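Local coordinates for protein DNA polymerase III, beta subunit (Eubacterium rectale, PDB 3T0P) that probably forms a ring-shaped head-to-tail dimer around DNA that tethers DNA polymerases to it and makes them processive, at residues D212-I224 with E227-E239. Sequence-based numbering, arbitrary orientation.
With EDO (1,2-ethanediol), chain X.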
loop_
_atom_site.group_PDB
_atom_site.type_symbol
_atom_site.label_atom_id
_atom_site.label_comp_id
_atom_site.label_asym_id
_atom_site.label_seq_id
_atom_site.Cartn_x
_atom_site.Cartn_y
_atom_site.Cartn_z
ATOM N N ASP B 212 11.766 -18.003 -18.874
ATOM C CA ASP B 212 11.944 -19.434 -19.107
ATOM C C ASP B 212 10.601 -20.192 -19.306
ATOM O O ASP B 212 10.622 -21.369 -19.666
ATOM C CB ASP B 212 12.700 -20.031 -17.903
ATOM N N GLU B 213 9.457 -19.549 -19.005
ATOM C CA GLU B 213 8.127 -20.138 -19.120
ATOM C C GLU B 213 7.401 -19.483 -20.277
ATOM O O GLU B 213 7.620 -18.310 -20.533
ATOM C CB GLU B 213 7.336 -19.958 -17.814
ATOM C CG GLU B 213 7.719 -20.914 -16.697
ATOM C CD GLU B 213 6.827 -20.816 -15.471
ATOM O OE1 GLU B 213 7.016 -19.866 -14.673
ATOM O OE2 GLU B 213 5.931 -21.678 -15.314
ATOM N N ASP B 214 6.525 -20.215 -20.960
ATOM C CA ASP B 214 5.814 -19.696 -22.131
ATOM C C ASP B 214 4.295 -19.579 -21.960
ATOM O O ASP B 214 3.683 -20.279 -21.153
ATOM C CB ASP B 214 6.115 -20.587 -23.341
ATOM C CG ASP B 214 7.528 -20.415 -23.857
ATOM O OD1 ASP B 214 7.987 -19.254 -23.966
ATOM O OD2 ASP B 214 8.167 -21.435 -24.184
ATOM N N VAL B 215 3.710 -18.737 -22.794
ATOM C CA VAL B 215 2.276 -18.499 -22.931
ATOM C C VAL B 215 1.869 -18.926 -24.343
ATOM O O VAL B 215 2.491 -18.492 -25.323
ATOM C CB VAL B 215 1.871 -17.010 -22.640
ATOM C CG1 VAL B 215 0.343 -16.848 -22.635
ATOM C CG2 VAL B 215 2.430 -16.565 -21.282
ATOM N N VAL B 216 0.829 -19.759 -24.461
ATOM C CA VAL B 216 0.335 -20.146 -25.794
ATOM C C VAL B 216 -0.915 -19.293 -26.055
ATOM O O VAL B 216 -1.806 -19.200 -25.208
ATOM C CB VAL B 216 0.096 -21.670 -25.942
ATOM C CG1 VAL B 216 -0.367 -22.018 -27.363
ATOM C CG2 VAL B 216 1.360 -22.454 -25.592
ATOM N N ILE B 217 -0.941 -18.604 -27.181
ATOM C CA ILE B 217 -2.044 -17.698 -27.503
ATOM C C ILE B 217 -2.795 -18.193 -28.755
ATOM O O ILE B 217 -2.163 -18.568 -29.735
ATOM C CB ILE B 217 -1.497 -16.241 -27.681
ATOM C CG1 ILE B 217 -0.842 -15.731 -26.366
ATOM C CG2 ILE B 217 -2.603 -15.251 -28.135
ATOM C CD1 ILE B 217 0.024 -14.455 -26.516
ATOM N N TYR B 218 -4.136 -18.165 -28.720
ATOM C CA TYR B 218 -4.981 -18.499 -29.877
ATOM C C TYR B 218 -5.879 -17.336 -30.168
ATOM O O TYR B 218 -6.497 -16.809 -29.245
ATOM C CB TYR B 218 -5.840 -19.756 -29.628
ATOM C CG TYR B 218 -5.052 -21.014 -29.381
ATOM C CD1 TYR B 218 -4.601 -21.796 -30.440
ATOM C CD2 TYR B 218 -4.737 -21.418 -28.089
ATOM C CE1 TYR B 218 -3.865 -22.957 -30.216
ATOM C CE2 TYR B 218 -4.007 -22.578 -27.853
ATOM C CZ TYR B 218 -3.584 -23.351 -28.919
ATOM O OH TYR B 218 -2.878 -24.502 -28.691
ATOM N N ILE B 219 -5.947 -16.922 -31.436
ATOM C CA ILE B 219 -6.790 -15.825 -31.886
ATOM C C ILE B 219 -7.785 -16.422 -32.876
ATOM O O ILE B 219 -7.412 -16.778 -33.988
ATOM C CB ILE B 219 -5.937 -14.654 -32.451
ATOM C CG1 ILE B 219 -5.028 -14.057 -31.342
ATOM C CG2 ILE B 219 -6.847 -13.588 -32.988
ATOM C CD1 ILE B 219 -3.862 -13.192 -31.809
ATOM N N THR B 220 -9.018 -16.654 -32.406
ATOM C CA THR B 220 -10.066 -17.286 -33.192
ATOM C C THR B 220 -11.286 -16.395 -33.237
ATOM O O THR B 220 -12.180 -16.475 -32.377
ATOM C CB THR B 220 -10.377 -18.713 -32.703
ATOM O OG1 THR B 220 -9.172 -19.482 -32.760
ATOM C CG2 THR B 220 -11.451 -19.435 -33.569
ATOM N N ASN B 221 -11.252 -15.513 -34.275
ATOM C CA ASN B 221 -12.233 -14.573 -34.832
ATOM C C ASN B 221 -12.733 -13.500 -33.862
ATOM O O ASN B 221 -12.495 -12.317 -34.073
ATOM C CB ASN B 221 -13.452 -15.344 -35.401
ATOM C CG ASN B 221 -13.115 -16.564 -36.244
ATOM O OD1 ASN B 221 -12.394 -16.482 -37.251
ATOM N ND2 ASN B 221 -13.636 -17.723 -35.844
ATOM N N ASN B 222 -13.511 -13.915 -32.878
ATOM C CA ASN B 222 -14.178 -13.058 -31.911
ATOM C C ASN B 222 -13.563 -13.203 -30.536
ATOM O O ASN B 222 -13.999 -12.522 -29.604
ATOM C CB ASN B 222 -15.670 -13.453 -31.846
ATOM C CG ASN B 222 -16.248 -13.931 -33.159
ATOM O OD1 ASN B 222 -16.479 -15.132 -33.360
ATOM N ND2 ASN B 222 -16.447 -13.006 -34.093
ATOM N N HIS B 223 -12.579 -14.123 -30.397
ATOM C CA HIS B 223 -11.947 -14.447 -29.126
ATOM C C HIS B 223 -10.426 -14.565 -29.185
ATOM O O HIS B 223 -9.839 -14.865 -30.225
ATOM C CB HIS B 223 -12.514 -15.771 -28.596
ATOM C CG HIS B 223 -13.984 -15.714 -28.318
ATOM N ND1 HIS B 223 -14.470 -15.276 -27.102
ATOM C CD2 HIS B 223 -15.028 -15.978 -29.133
ATOM C CE1 HIS B 223 -15.789 -15.315 -27.206
ATOM N NE2 HIS B 223 -16.166 -15.729 -28.411
ATOM N N ILE B 224 -9.800 -14.303 -28.037
ATOM C CA ILE B 224 -8.378 -14.497 -27.804
ATOM C C ILE B 224 -8.287 -15.418 -26.583
ATOM O O ILE B 224 -9.039 -15.241 -25.629
ATOM C CB ILE B 224 -7.551 -13.202 -27.669
ATOM C CG1 ILE B 224 -6.032 -13.529 -27.583
ATOM C CG2 ILE B 224 -8.036 -12.304 -26.500
ATOM C CD1 ILE B 224 -5.084 -12.316 -27.948
ATOM N N GLU B 227 -2.986 -19.454 -22.724
ATOM C CA GLU B 227 -2.757 -20.625 -21.871
ATOM C C GLU B 227 -1.379 -20.549 -21.263
ATOM O O GLU B 227 -0.420 -20.275 -21.963
ATOM C CB GLU B 227 -2.885 -21.956 -22.609
ATOM C CG GLU B 227 -4.037 -22.091 -23.571
ATOM C CD GLU B 227 -4.110 -23.529 -24.034
ATOM O OE1 GLU B 227 -3.076 -24.047 -24.514
ATOM O OE2 GLU B 227 -5.146 -24.177 -23.773
ATOM N N PHE B 228 -1.285 -20.793 -19.980
ATOM C CA PHE B 228 -0.043 -20.786 -19.230
ATOM C C PHE B 228 -0.274 -21.578 -17.965
ATOM O O PHE B 228 -1.324 -21.432 -17.340
ATOM C CB PHE B 228 0.450 -19.342 -18.941
ATOM C CG PHE B 228 -0.493 -18.495 -18.129
ATOM C CD1 PHE B 228 -1.621 -17.920 -18.713
ATOM C CD2 PHE B 228 -0.278 -18.298 -16.764
ATOM C CE1 PHE B 228 -2.513 -17.157 -17.950
ATOM C CE2 PHE B 228 -1.165 -17.517 -16.004
ATOM C CZ PHE B 228 -2.271 -16.942 -16.604
ATOM N N GLU B 229 0.693 -22.453 -17.625
ATOM C CA GLU B 229 0.698 -23.341 -16.453
ATOM C C GLU B 229 -0.609 -24.153 -16.455
ATOM O O GLU B 229 -0.825 -24.870 -17.425
ATOM C CB GLU B 229 0.947 -22.548 -15.149
ATOM C CG GLU B 229 2.170 -21.649 -15.244
ATOM C CD GLU B 229 2.428 -20.675 -14.104
ATOM O OE1 GLU B 229 1.475 -20.305 -13.373
ATOM O OE2 GLU B 229 3.595 -20.231 -13.985
ATOM N N ASN B 230 -1.511 -23.986 -15.476
ATOM C CA ASN B 230 -2.766 -24.753 -15.466
ATOM C C ASN B 230 -3.983 -23.851 -15.642
ATOM O O ASN B 230 -5.095 -24.219 -15.240
ATOM C CB ASN B 230 -2.877 -25.562 -14.163
ATOM C CG ASN B 230 -2.041 -26.811 -14.202
ATOM O OD1 ASN B 230 -2.382 -27.801 -14.878
ATOM N ND2 ASN B 230 -0.890 -26.753 -13.540
ATOM N N THR B 231 -3.764 -22.683 -16.280
ATOM C CA THR B 231 -4.748 -21.628 -16.467
ATOM C C THR B 231 -5.033 -21.342 -17.929
ATOM O O THR B 231 -4.150 -21.409 -18.776
ATOM C CB THR B 231 -4.218 -20.366 -15.758
ATOM O OG1 THR B 231 -4.045 -20.700 -14.385
ATOM C CG2 THR B 231 -5.160 -19.172 -15.845
ATOM N N THR B 232 -6.297 -21.018 -18.202
ATOM C CA THR B 232 -6.820 -20.606 -19.499
ATOM C C THR B 232 -7.563 -19.302 -19.284
ATOM O O THR B 232 -8.432 -19.202 -18.421
ATOM C CB THR B 232 -7.701 -21.694 -20.127
ATOM O OG1 THR B 232 -6.946 -22.896 -20.200
ATOM C CG2 THR B 232 -8.149 -21.339 -21.531
ATOM N N VAL B 233 -7.184 -18.301 -20.039
ATOM C CA VAL B 233 -7.819 -17.003 -20.045
ATOM C C VAL B 233 -8.467 -16.876 -21.387
ATOM O O VAL B 233 -7.805 -17.121 -22.407
ATOM C CB VAL B 233 -6.831 -15.860 -19.745
ATOM C CG1 VAL B 233 -7.498 -14.513 -19.943
ATOM C CG2 VAL B 233 -6.270 -15.974 -18.329
ATOM N N VAL B 234 -9.783 -16.576 -21.399
ATOM C CA VAL B 234 -10.551 -16.370 -22.624
ATOM C C VAL B 234 -11.171 -14.967 -22.619
ATOM O O VAL B 234 -11.797 -14.568 -21.644
ATOM C CB VAL B 234 -11.611 -17.467 -22.827
ATOM C CG1 VAL B 234 -12.354 -17.260 -24.154
ATOM C CG2 VAL B 234 -10.969 -18.850 -22.777
ATOM N N SER B 235 -10.990 -14.220 -23.699
ATOM C CA SER B 235 -11.526 -12.872 -23.775
ATOM C C SER B 235 -12.163 -12.604 -25.100
ATOM O O SER B 235 -11.664 -13.047 -26.137
ATOM C CB SER B 235 -10.423 -11.848 -23.520
ATOM O OG SER B 235 -10.841 -10.504 -23.702
ATOM N N ARG B 236 -13.275 -11.840 -25.080
ATOM C CA ARG B 236 -13.920 -11.336 -26.292
ATOM C C ARG B 236 -12.987 -10.308 -26.914
ATOM O O ARG B 236 -12.148 -9.766 -26.212
ATOM C CB ARG B 236 -15.257 -10.688 -25.966
ATOM C CG ARG B 236 -16.390 -11.645 -25.579
ATOM C CD ARG B 236 -17.773 -10.995 -25.730
ATOM N NE ARG B 236 -17.793 -9.583 -25.319
ATOM C CZ ARG B 236 -18.539 -9.082 -24.335
ATOM N NH1 ARG B 236 -19.379 -9.863 -23.662
ATOM N NH2 ARG B 236 -18.465 -7.791 -24.030
ATOM N N LEU B 237 -13.084 -10.069 -28.216
ATOM C CA LEU B 237 -12.271 -9.072 -28.892
ATOM C C LEU B 237 -13.144 -7.861 -29.226
ATOM O O LEU B 237 -14.357 -7.996 -29.307
ATOM C CB LEU B 237 -11.665 -9.675 -30.177
ATOM C CG LEU B 237 -10.626 -10.770 -29.983
ATOM C CD1 LEU B 237 -10.346 -11.449 -31.298
ATOM C CD2 LEU B 237 -9.334 -10.220 -29.353
ATOM N N ILE B 238 -12.541 -6.683 -29.421
ATOM C CA ILE B 238 -13.311 -5.485 -29.782
ATOM C C ILE B 238 -13.509 -5.455 -31.309
ATOM O O ILE B 238 -12.536 -5.571 -32.063
ATOM C CB ILE B 238 -12.649 -4.194 -29.256
ATOM C CG1 ILE B 238 -12.365 -4.317 -27.746
ATOM C CG2 ILE B 238 -13.525 -2.979 -29.589
ATOM C CD1 ILE B 238 -11.552 -3.216 -27.135
ATOM N N GLU B 239 -14.769 -5.299 -31.749
ATOM C CA GLU B 239 -15.114 -5.272 -33.168
ATOM C C GLU B 239 -14.891 -3.878 -33.779
ATOM O O GLU B 239 -15.027 -2.864 -33.087
ATOM C CB GLU B 239 -16.570 -5.723 -33.367
HETATM C C1 EDO X . -6.515 -26.253 -18.583
HETATM O O1 EDO X . -5.654 -25.121 -18.368
HETATM C C2 EDO X . -7.983 -25.831 -18.590
HETATM O O2 EDO X . -8.223 -24.857 -17.565
#
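Two successive antiparallel hairpins of the central domain meet here, sharing strand 223-228 between strands 214-220 and 231-236. At one end Val216 and Glu227 form a hydrogen-bonded pair, Val216 N to Glu227 O and Glu227 N to Val216 O both 2.8 Å. The Glu227 carboxylate then brings OE1 to the ring edge of Tyr218, 3.8 Å from CE2 and in the ring plane, its own plane turned 83° from the ring; OE2 is held by a salt bridge to Arg124. At the other end Ile224 N reaches Ser235 O at 2.9 Å, and Ser235 N returns the bond to Ile224 O. Just past the strand ends Leu237 N bonds to Asn222 O at 3.0 Å, bent (140°) and from above the carbonyl plane. With CG beside its backbone N (chi1 -68°), Leu237 lies against the 221-224 turn: CD1 is 3.6 Å from Asn221 O, while CD2 packs 3.8 Å from Ile224 CG2. Leu237 also touches Val193 and Ile224 touches Val195, on strand 187-196. Ser235 OG donates a hydrogen bond to Arg236 O and is also hydrogen-bonded to Thr199 OG1. A type II' turn, Phe228 to Thr231, closes the second hairpin, completing a beta meander within the eight-stranded antiparallel sheet of a DNA-encircling processivity ring.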